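Local coordinates for protein oxalate biosynthetic component 1 (Burkholderia thailandensis, PDB 5IKY) that probably makes oxalate in a quorum sensing-dependent pathway, as a bifunctional enzyme that joins an alpha/beta serine hydrolase activity to a lyase activity, at residues V992-S1000 against L1065-Y1074; R62-T73 against S98-L109. All coordinates share one frame; numbering follows the deposited sequence.

Contact 1: V992-S1000 against L1065-Y1074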
loop_
_atom_site.group_PDB
_atom_site.type_symbol
_atom_site.label_atom_id
_atom_site.label_comp_id
_atom_site.label_asym_id
_atom_site.label_seq_id
_atom_site.Cartn_x
_atom_site.Cartn_y
_atom_site.Cartn_z
ATOM N N VAL A 992 11.561 16.567 -9.404
ATOM C CA VAL A 992 10.723 16.367 -8.229
ATOM C C VAL A 992 9.382 15.750 -8.620
ATOM O O VAL A 992 8.469 16.453 -9.055
ATOM C CB VAL A 992 10.471 17.692 -7.481
ATOM C CG1 VAL A 992 9.711 17.433 -6.187
ATOM C CG2 VAL A 992 11.785 18.411 -7.207
ATOM N N THR A 993 9.265 14.435 -8.468
ATOM C CA THR A 993 8.031 13.740 -8.821
ATOM C C THR A 993 7.505 12.922 -7.643
ATOM O O THR A 993 8.265 12.224 -6.969
ATOM C CB THR A 993 8.235 12.821 -10.043
ATOM O OG1 THR A 993 8.695 13.601 -11.155
ATOM C CG2 THR A 993 6.935 12.130 -10.423
ATOM N N ALA A 994 6.202 13.021 -7.402
ATOM C CA ALA A 994 5.573 12.364 -6.262
ATOM C C ALA A 994 5.095 10.950 -6.590
ATOM O O ALA A 994 4.723 10.652 -7.725
ATOM C CB ALA A 994 4.413 13.204 -5.751
ATOM N N PHE A 995 5.100 10.085 -5.581
ATOM C CA PHE A 995 4.684 8.697 -5.748
ATOM C C PHE A 995 3.202 8.580 -6.084
ATOM O O PHE A 995 2.803 7.721 -6.868
ATOM C CB PHE A 995 4.995 7.897 -4.483
ATOM C CG PHE A 995 4.355 6.538 -4.452
ATOM C CD1 PHE A 995 4.819 5.519 -5.269
ATOM C CD2 PHE A 995 3.298 6.275 -3.594
ATOM C CE1 PHE A 995 4.234 4.264 -5.238
ATOM C CE2 PHE A 995 2.710 5.024 -3.557
ATOM C CZ PHE A 995 3.178 4.018 -4.380
ATOM N N ASN A 996 2.387 9.446 -5.490
ATOM C CA ASN A 996 0.950 9.414 -5.732
ATOM C C ASN A 996 0.558 10.219 -6.964
ATOM O O ASN A 996 -0.626 10.362 -7.273
ATOM C CB ASN A 996 0.188 9.927 -4.512
ATOM C CG ASN A 996 0.698 11.266 -4.034
ATOM O OD1 ASN A 996 1.902 11.517 -4.032
ATOM N ND2 ASN A 996 -0.217 12.139 -3.631
ATOM N N ASP A 997 1.554 10.755 -7.663
ATOM C CA ASP A 997 1.301 11.415 -8.936
ATOM C C ASP A 997 1.126 10.341 -10.003
ATOM O O ASP A 997 2.057 10.033 -10.749
ATOM C CB ASP A 997 2.439 12.370 -9.300
ATOM C CG ASP A 997 2.076 13.305 -10.436
ATOM O OD1 ASP A 997 1.094 13.027 -11.156
ATOM O OD2 ASP A 997 2.784 14.318 -10.619
ATOM N N VAL A 998 -0.076 9.778 -10.064
ATOM C CA VAL A 998 -0.340 8.628 -10.916
ATOM C C VAL A 998 -0.227 8.967 -12.403
ATOM O O VAL A 998 0.117 8.107 -13.213
ATOM C CB VAL A 998 -1.733 8.027 -10.624
ATOM C CG1 VAL A 998 -1.779 7.478 -9.211
ATOM C CG2 VAL A 998 -2.826 9.066 -10.835
ATOM N N ARG A 999 -0.499 10.217 -12.763
ATOM C CA ARG A 999 -0.406 10.618 -14.162
ATOM C C ARG A 999 1.053 10.737 -14.585
ATOM O O ARG A 999 1.406 10.384 -15.713
ATOM C CB ARG A 999 -1.140 11.933 -14.415
ATOM C CG ARG A 999 -1.505 12.130 -15.881
ATOM C CD ARG A 999 -2.088 13.505 -16.163
ATOM N NE ARG A 999 -2.375 13.668 -17.588
ATOM C CZ ARG A 999 -2.450 14.838 -18.212
ATOM N NH1 ARG A 999 -2.258 15.965 -17.541
ATOM N NH2 ARG A 999 -2.717 14.881 -19.510
ATOM N N SER A 1000 1.898 11.224 -13.678
ATOM C CA SER A 1000 3.333 11.259 -13.925
ATOM C C SER A 1000 3.925 9.856 -13.886
ATOM O O SER A 1000 4.824 9.535 -14.661
ATOM C CB SER A 1000 4.042 12.150 -12.908
ATOM O OG SER A 1000 3.694 13.512 -13.087
ATOM N N LEU A 1065 -4.326 10.519 -1.092
ATOM C CA LEU A 1065 -3.331 10.604 -2.157
ATOM C C LEU A 1065 -3.907 11.031 -3.508
ATOM O O LEU A 1065 -3.206 11.011 -4.519
ATOM C CB LEU A 1065 -2.617 9.259 -2.309
ATOM C CG LEU A 1065 -1.791 8.800 -1.106
ATOM C CD1 LEU A 1065 -1.176 7.431 -1.368
ATOM C CD2 LEU A 1065 -0.719 9.829 -0.769
ATOM N N ASP A 1066 -5.177 11.423 -3.523
ATOM C CA ASP A 1066 -5.811 11.883 -4.754
ATOM C C ASP A 1066 -5.285 13.263 -5.143
ATOM O O ASP A 1066 -4.728 13.979 -4.306
ATOM C CB ASP A 1066 -7.333 11.920 -4.596
ATOM C CG ASP A 1066 -8.058 12.005 -5.928
ATOM O OD1 ASP A 1066 -7.383 12.174 -6.966
ATOM O OD2 ASP A 1066 -9.304 11.906 -5.937
ATOM N N ASP A 1067 -5.462 13.619 -6.416
ATOM C CA ASP A 1067 -5.088 14.934 -6.939
ATOM C C ASP A 1067 -3.601 15.228 -6.721
ATOM O O ASP A 1067 -3.230 16.283 -6.206
ATOM C CB ASP A 1067 -5.955 16.026 -6.297
ATOM C CG ASP A 1067 -5.838 17.363 -7.004
ATOM O OD1 ASP A 1067 -6.382 17.499 -8.120
ATOM O OD2 ASP A 1067 -5.212 18.282 -6.436
ATOM N N GLY A 1068 -2.754 14.283 -7.120
ATOM C CA GLY A 1068 -1.326 14.393 -6.886
ATOM C C GLY A 1068 -0.544 14.982 -8.045
ATOM O O GLY A 1068 0.685 14.924 -8.062
ATOM N N HIS A 1069 -1.253 15.554 -9.012
ATOM C CA HIS A 1069 -0.608 16.126 -10.189
ATOM C C HIS A 1069 -0.678 17.655 -10.194
ATOM O O HIS A 1069 -0.165 18.305 -11.105
ATOM C CB HIS A 1069 -1.247 15.568 -11.464
ATOM C CG HIS A 1069 -0.457 15.838 -12.707
ATOM N ND1 HIS A 1069 0.866 15.473 -12.842
ATOM C CD2 HIS A 1069 -0.801 16.445 -13.868
ATOM C CE1 HIS A 1069 1.300 15.838 -14.035
ATOM N NE2 HIS A 1069 0.310 16.431 -14.677
ATOM N N SER A 1070 -1.308 18.229 -9.173
ATOM C CA SER A 1070 -1.472 19.678 -9.112
ATOM C C SER A 1070 -0.139 20.372 -8.851
ATOM O O SER A 1070 0.565 20.053 -7.891
ATOM C CB SER A 1070 -2.483 20.066 -8.032
ATOM O OG SER A 1070 -1.849 20.219 -6.777
ATOM N N ILE A 1071 0.199 21.326 -9.715
ATOM C CA ILE A 1071 1.449 22.065 -9.592
ATOM C C ILE A 1071 1.466 22.888 -8.302
ATOM O O ILE A 1071 2.530 23.195 -7.763
ATOM C CB ILE A 1071 1.675 22.982 -10.819
ATOM C CG1 ILE A 1071 3.044 23.665 -10.747
ATOM C CG2 ILE A 1071 0.555 24.005 -10.947
ATOM C CD1 ILE A 1071 4.198 22.697 -10.624
ATOM N N ARG A 1072 0.280 23.223 -7.802
ATOM C CA ARG A 1072 0.156 23.980 -6.561
ATOM C C ARG A 1072 0.710 23.197 -5.374
ATOM O O ARG A 1072 1.567 23.696 -4.646
ATOM C CB ARG A 1072 -1.305 24.361 -6.306
ATOM N N ARG A 1073 0.227 21.970 -5.187
ATOM C CA ARG A 1073 0.683 21.128 -4.082
ATOM C C ARG A 1073 2.169 20.808 -4.192
ATOM O O ARG A 1073 2.852 20.658 -3.179
ATOM C CB ARG A 1073 -0.114 19.824 -4.019
ATOM C CG ARG A 1073 -1.583 19.987 -3.676
ATOM C CD ARG A 1073 -2.236 18.628 -3.458
ATOM N NE ARG A 1073 -3.675 18.661 -3.696
ATOM C CZ ARG A 1073 -4.575 19.037 -2.793
ATOM N NH1 ARG A 1073 -4.185 19.426 -1.587
ATOM N NH2 ARG A 1073 -5.866 19.032 -3.100
ATOM N N TYR A 1074 2.661 20.696 -5.421
ATOM C CA TYR A 1074 4.078 20.440 -5.652
ATOM C C TYR A 1074 4.927 21.572 -5.089
ATOM O O TYR A 1074 5.989 21.339 -4.511
ATOM C CB TYR A 1074 4.366 20.266 -7.143
ATOM C CG TYR A 1074 4.452 18.826 -7.587
ATOM C CD1 TYR A 1074 5.552 18.044 -7.256
ATOM C CD2 TYR A 1074 3.444 18.250 -8.349
ATOM C CE1 TYR A 1074 5.641 16.725 -7.660
ATOM C CE2 TYR A 1074 3.525 16.931 -8.761
ATOM C CZ TYR A 1074 4.627 16.173 -8.413
ATOM O OH TYR A 1074 4.714 14.860 -8.817
#
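Asp997 and His1069 meet with carboxylate and imidazole planes turned 59° from each other, and ND1 of the ring lies on the syn side of both carboxylate oxygens. The bond from His1069 ND1 to Asp997 OD2 is nearly straight (3.2 Å, 170°) and runs in the ring plane. That from ND1 to Asp997 OD1, at 3.0 Å, is shorter but bent, with the oxygen tilted out of the ring plane. The CB bond of Asp997 does not itself point at the other segment; it is the rotation about it, CG anti to the backbone N (chi1 -167°), that brings the carboxylate up to the His1069 ring and the Tyr1074 hydroxyl.

OD2 has two further donors. The hydroxyl of Tyr1074 comes to its anti lone pair, Tyr1074 OH to Asp997 OD2 measuring 2.7 Å, while Ser1000 OG approaches the same oxygen from above the carboxylate plane at 2.8 Å. OD1 in turn caps the helix starting at Val998 by accepting from Ser1000 N. With donors in plane and above it, the carboxylate has little freedom to rotate. Tyr1074 is itself pinned, since Ala994 N donates to its OH at 2.8 Å. Over one face of the His1069 ring runs the extended chain of Arg999, its CD 4.3 Å from the ring centroid in a CH-pi contact.

His1069 NE2 hydrogen-bonds to Ser935 OG at the end of strand 929-935. Ser935, His1069 and Asp997 are thus linked by hydrogen bonds in series, consistent with the catalytic triad of an alpha/beta hydrolase. Asp997 stands on the loop after strand 988-992, whose neighbours in the mixed sheet are strands 969-976 and 1049-1054; His1069 precedes helix 1071-1076, which Ile1071 packs against helix 792-813, and Tyr1074 touches Phe974 of strand 969-976.

Contact 2: R62-T73 against S98-L109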
loop_
_atom_site.group_PDB
_atom_site.type_symbol
_atom_site.label_atom_id
_atom_site.label_comp_id
_atom_site.label_asym_id
_atom_site.label_seq_id
_atom_site.Cartn_x
_atom_site.Cartn_y
_atom_site.Cartn_z
ATOM N N ARG A 62 -2.311 -3.608 40.085
ATOM C CA ARG A 62 -2.420 -2.181 39.816
ATOM C C ARG A 62 -3.765 -1.920 39.155
ATOM O O ARG A 62 -3.918 -2.109 37.947
ATOM C CB ARG A 62 -1.275 -1.698 38.922
ATOM C CG ARG A 62 -1.344 -0.220 38.557
ATOM C CD ARG A 62 -1.024 0.678 39.743
ATOM N NE ARG A 62 -1.007 2.091 39.368
ATOM C CZ ARG A 62 -2.005 2.938 39.595
ATOM N NH1 ARG A 62 -3.103 2.523 40.211
ATOM N NH2 ARG A 62 -1.902 4.205 39.214
ATOM N N GLU A 63 -4.744 -1.504 39.951
ATOM C CA GLU A 63 -6.102 -1.332 39.450
ATOM C C GLU A 63 -6.623 0.085 39.648
ATOM O O GLU A 63 -6.266 0.760 40.611
ATOM C CB GLU A 63 -7.049 -2.325 40.128
ATOM C CG GLU A 63 -7.131 -2.180 41.639
ATOM C CD GLU A 63 -8.261 -2.994 42.237
ATOM O OE1 GLU A 63 -9.242 -3.273 41.514
ATOM O OE2 GLU A 63 -8.171 -3.354 43.431
ATOM N N TYR A 64 -7.472 0.520 38.721
ATOM C CA TYR A 64 -8.147 1.809 38.818
ATOM C C TYR A 64 -9.279 1.900 37.799
ATOM O O TYR A 64 -9.063 1.704 36.602
ATOM C CB TYR A 64 -7.162 2.963 38.610
ATOM C CG TYR A 64 -7.781 4.336 38.766
ATOM C CD1 TYR A 64 -7.955 4.901 40.021
ATOM C CD2 TYR A 64 -8.189 5.067 37.655
ATOM C CE1 TYR A 64 -8.520 6.158 40.170
ATOM C CE2 TYR A 64 -8.755 6.322 37.795
ATOM C CZ TYR A 64 -8.917 6.860 39.053
ATOM O OH TYR A 64 -9.478 8.108 39.196
ATOM N N GLY A 65 -10.484 2.185 38.282
ATOM C CA GLY A 65 -11.619 2.459 37.418
ATOM C C GLY A 65 -12.571 1.301 37.179
ATOM O O GLY A 65 -13.478 1.409 36.358
ATOM N N TYR A 66 -12.390 0.200 37.901
ATOM C CA TYR A 66 -13.174 -1.006 37.635
ATOM C C TYR A 66 -14.156 -1.374 38.745
ATOM O O TYR A 66 -14.724 -2.468 38.733
ATOM C CB TYR A 66 -12.237 -2.189 37.374
ATOM C CG TYR A 66 -11.640 -2.179 35.990
ATOM C CD1 TYR A 66 -12.330 -2.723 34.915
ATOM C CD2 TYR A 66 -10.395 -1.618 35.753
ATOM C CE1 TYR A 66 -11.794 -2.715 33.645
ATOM C CE2 TYR A 66 -9.849 -1.606 34.485
ATOM C CZ TYR A 66 -10.554 -2.155 33.433
ATOM O OH TYR A 66 -10.017 -2.146 32.166
ATOM N N ASP A 67 -14.363 -0.462 39.692
ATOM C CA ASP A 67 -15.252 -0.722 40.821
ATOM C C ASP A 67 -16.727 -0.553 40.459
ATOM O O ASP A 67 -17.084 0.267 39.616
ATOM C CB ASP A 67 -14.905 0.199 41.993
ATOM C CG ASP A 67 -13.530 -0.076 42.569
ATOM O OD1 ASP A 67 -13.174 -1.263 42.730
ATOM O OD2 ASP A 67 -12.801 0.894 42.863
ATOM N N ALA A 68 -17.573 -1.343 41.110
ATOM C CA ALA A 68 -19.021 -1.222 40.986
ATOM C C ALA A 68 -19.659 -1.588 42.323
ATOM O O ALA A 68 -19.148 -2.455 43.031
ATOM C CB ALA A 68 -19.545 -2.114 39.872
ATOM N N PRO A 69 -20.771 -0.929 42.682
ATOM C CA PRO A 69 -21.372 -1.208 43.989
ATOM C C PRO A 69 -21.926 -2.625 44.064
ATOM O O PRO A 69 -22.387 -3.162 43.058
ATOM C CB PRO A 69 -22.495 -0.173 44.090
ATOM C CG PRO A 69 -22.854 0.126 42.680
ATOM C CD PRO A 69 -21.567 0.035 41.904
ATOM N N ILE A 70 -21.870 -3.221 45.247
ATOM C CA ILE A 70 -22.399 -4.562 45.444
ATOM C C ILE A 70 -23.651 -4.533 46.309
ATOM O O ILE A 70 -23.577 -4.274 47.510
ATOM C CB ILE A 70 -21.367 -5.490 46.104
ATOM C CG1 ILE A 70 -20.055 -5.476 45.322
ATOM C CG2 ILE A 70 -21.918 -6.900 46.212
ATOM C CD1 ILE A 70 -18.963 -6.308 45.952
ATOM N N ASP A 71 -24.799 -4.792 45.694
ATOM C CA ASP A 71 -26.049 -4.898 46.435
ATOM C C ASP A 71 -26.332 -6.366 46.727
ATOM O O ASP A 71 -26.616 -7.138 45.816
ATOM C CB ASP A 71 -27.206 -4.271 45.653
ATOM C CG ASP A 71 -28.402 -3.947 46.536
ATOM O OD1 ASP A 71 -28.491 -4.492 47.657
ATOM O OD2 ASP A 71 -29.257 -3.145 46.103
ATOM N N LEU A 72 -26.252 -6.747 47.998
ATOM C CA LEU A 72 -26.452 -8.139 48.392
ATOM C C LEU A 72 -27.890 -8.595 48.167
ATOM O O LEU A 72 -28.175 -9.793 48.161
ATOM C CB LEU A 72 -26.060 -8.342 49.857
ATOM C CG LEU A 72 -24.563 -8.236 50.153
ATOM C CD1 LEU A 72 -24.277 -8.544 51.611
ATOM C CD2 LEU A 72 -23.778 -9.165 49.244
ATOM N N THR A 73 -28.792 -7.634 47.983
ATOM C CA THR A 73 -30.183 -7.933 47.666
ATOM C C THR A 73 -30.279 -8.619 46.303
ATOM O O THR A 73 -31.186 -9.414 46.055
ATOM C CB THR A 73 -31.045 -6.655 47.670
ATOM O OG1 THR A 73 -30.793 -5.912 48.869
ATOM C CG2 THR A 73 -32.524 -6.999 47.594
ATOM N N SER A 98 -27.521 -3.060 52.710
ATOM C CA SER A 98 -27.331 -4.173 51.791
ATOM C C SER A 98 -26.281 -3.848 50.731
ATOM O O SER A 98 -25.793 -4.739 50.034
ATOM C CB SER A 98 -28.654 -4.542 51.118
ATOM O OG SER A 98 -29.241 -3.411 50.496
ATOM N N VAL A 99 -25.935 -2.568 50.617
ATOM C CA VAL A 99 -25.046 -2.106 49.554
ATOM C C VAL A 99 -23.601 -1.927 50.011
ATOM O O VAL A 99 -23.322 -1.196 50.960
ATOM C CB VAL A 99 -25.534 -0.768 48.962
ATOM C CG1 VAL A 99 -24.561 -0.272 47.900
ATOM C CG2 VAL A 99 -26.937 -0.914 48.389
ATOM N N TRP A 100 -22.686 -2.599 49.320
ATOM C CA TRP A 100 -21.257 -2.404 49.530
ATOM C C TRP A 100 -20.683 -1.526 48.423
ATOM O O TRP A 100 -21.134 -1.587 47.279
ATOM C CB TRP A 100 -20.519 -3.746 49.561
ATOM C CG TRP A 100 -20.785 -4.578 50.776
ATOM C CD1 TRP A 100 -21.891 -5.335 51.025
ATOM C CD2 TRP A 100 -19.917 -4.753 51.903
ATOM N NE1 TRP A 100 -21.771 -5.964 52.240
ATOM C CE2 TRP A 100 -20.567 -5.623 52.799
ATOM C CE3 TRP A 100 -18.656 -4.254 52.243
ATOM C CZ2 TRP A 100 -20.000 -6.006 54.012
ATOM C CZ3 TRP A 100 -18.095 -4.634 53.448
ATOM C CH2 TRP A 100 -18.767 -5.501 54.318
ATOM N N HIS A 101 -19.690 -0.713 48.764
ATOM C CA HIS A 101 -18.992 0.090 47.765
ATOM C C HIS A 101 -17.563 0.373 48.214
ATOM O O HIS A 101 -17.273 0.389 49.409
ATOM C CB HIS A 101 -19.742 1.398 47.497
ATOM C CG HIS A 101 -19.889 2.271 48.702
ATOM N ND1 HIS A 101 -19.023 3.307 48.978
ATOM C CD2 HIS A 101 -20.803 2.267 49.700
ATOM C CE1 HIS A 101 -19.395 3.901 50.099
ATOM N NE2 HIS A 101 -20.473 3.289 50.557
ATOM N N ARG A 102 -16.670 0.587 47.253
ATOM C CA ARG A 102 -15.263 0.805 47.569
ATOM C C ARG A 102 -14.960 2.251 47.931
ATOM O O ARG A 102 -15.174 3.164 47.134
ATOM C CB ARG A 102 -14.373 0.377 46.403
ATOM C CG ARG A 102 -13.667 -0.942 46.642
ATOM C CD ARG A 102 -12.385 -1.034 45.844
ATOM N NE ARG A 102 -11.715 -2.315 46.037
ATOM C CZ ARG A 102 -10.582 -2.661 45.436
ATOM N NH1 ARG A 102 -9.994 -1.818 44.599
ATOM N NH2 ARG A 102 -10.040 -3.849 45.668
ATOM N N THR A 103 -14.452 2.441 49.142
ATOM C CA THR A 103 -14.048 3.756 49.618
ATOM C C THR A 103 -12.532 3.887 49.538
ATOM O O THR A 103 -11.994 4.989 49.426
ATOM C CB THR A 103 -14.520 3.997 51.053
ATOM O OG1 THR A 103 -14.163 2.868 51.861
ATOM C CG2 THR A 103 -16.028 4.170 51.084
ATOM N N GLN A 104 -11.851 2.747 49.606
ATOM C CA GLN A 104 -10.426 2.676 49.318
ATOM C C GLN A 104 -10.209 2.898 47.828
ATOM O O GLN A 104 -10.926 2.329 47.006
ATOM C CB GLN A 104 -9.856 1.322 49.743
ATOM C CG GLN A 104 -8.525 0.971 49.096
ATOM C CD GLN A 104 -8.437 -0.492 48.709
ATOM O OE1 GLN A 104 -9.448 -1.190 48.652
ATOM N NE2 GLN A 104 -7.227 -0.963 48.440
ATOM N N THR A 105 -9.232 3.724 47.472
ATOM C CA THR A 105 -8.967 3.993 46.064
ATOM C C THR A 105 -7.470 4.150 45.796
ATOM O O THR A 105 -6.742 4.743 46.593
ATOM C CB THR A 105 -9.719 5.256 45.584
ATOM O OG1 THR A 105 -11.123 5.095 45.826
ATOM C CG2 THR A 105 -9.504 5.483 44.093
ATOM N N SER A 106 -7.031 3.608 44.664
ATOM C CA SER A 106 -5.632 3.632 44.252
ATOM C C SER A 106 -5.280 4.960 43.575
ATOM O O SER A 106 -6.169 5.772 43.315
ATOM C CB SER A 106 -5.352 2.455 43.311
ATOM O OG SER A 106 -5.662 1.219 43.930
ATOM N N PRO A 107 -3.981 5.197 43.307
ATOM C CA PRO A 107 -3.612 6.371 42.507
ATOM C C PRO A 107 -4.278 6.373 41.135
ATOM O O PRO A 107 -4.404 5.320 40.508
ATOM C CB PRO A 107 -2.095 6.235 42.367
ATOM C CG PRO A 107 -1.681 5.505 43.585
ATOM C CD PRO A 107 -2.795 4.540 43.887
ATOM N N SER A 108 -4.703 7.548 40.684
ATOM C CA SER A 108 -5.338 7.686 39.382
ATOM C C SER A 108 -4.323 7.510 38.263
ATOM O O SER A 108 -3.130 7.351 38.514
ATOM C CB SER A 108 -6.019 9.048 39.255
ATOM O OG SER A 108 -5.063 10.065 39.014
ATOM N N LEU A 109 -4.804 7.548 37.027
ATOM C CA LEU A 109 -3.932 7.438 35.866
ATOM C C LEU A 109 -3.708 8.786 35.199
ATOM O O LEU A 109 -3.658 8.874 33.971
ATOM C CB LEU A 109 -4.517 6.447 34.861
ATOM C CG LEU A 109 -4.716 5.033 35.408
ATOM C CD1 LEU A 109 -5.361 4.152 34.371
ATOM C CD2 LEU A 109 -3.385 4.452 35.850
#
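Arg62 meets Pro107 by leaving the backbone with CG anti to N and then turning about CB-CG (chi2 72°), which brings its guanidinium edge-on to the Pro107 carbonyl. NH1 and NH2 of Arg62 both donate to Pro107 O, at 3.1 and 3.0 Å. Glu63 takes the other route: its CG sits between N and the carbonyl carbon (chi1 60°), and the extended remainder carries OE2 into the guanidinium plane of Arg102 in a salt bridge. Both Arg102 NH1 (2.7 Å, a weak hydrogen bond) and NH2 (3.0 Å) donate to Glu63 OE2. Carboxylate and guanidinium are turned 72° apart. Asp67 lies across the same arginine, its OD1 near CD, and adds only a long ionic contact.

Farther along, strands 70-71 and 99-102 pair antiparallel within the small three-stranded sheet that strand 93-96 completes. Ile70 and Trp100 form a hydrogen-bonded pair, Trp100 N to Ile70 O measuring 2.6 Å. Leu72 CD1 lies at the edge of the indole, 3.7 Å from Trp100 NE1. Asp71 OD1 closes an Asx turn by accepting from Thr73 N; Thr73 OG1 also bonds to it, and Ser98 OG does so from across the contact. At the opposite end Ser108 CA lies over one face of the Tyr64 ring, 3.7 Å from its centroid.

Overall arrangement
Contact 2 closes early in the chain, within the N-terminal domain, and contact 1 opens nearly 900 residues later in the C-terminal alpha/beta hydrolase region. Their centres are 56 Å apart and their nearest atoms about 35 Å, so they do not touch. They share no sheet either: R62-T73 and S98-L109 bring together strands of two small antiparallel sheets, whereas contact 1 joins the loop and helix start that follow strand 988-992 of the large mixed sheet to the loop leading into helix 1071-1076. The centre of contact 1 is about 17 Å, and that of contact 2 about 47 Å, from the centre of the chain. The buried contact belongs to the probable hydrolase centre, the surface one to a peripheral domain.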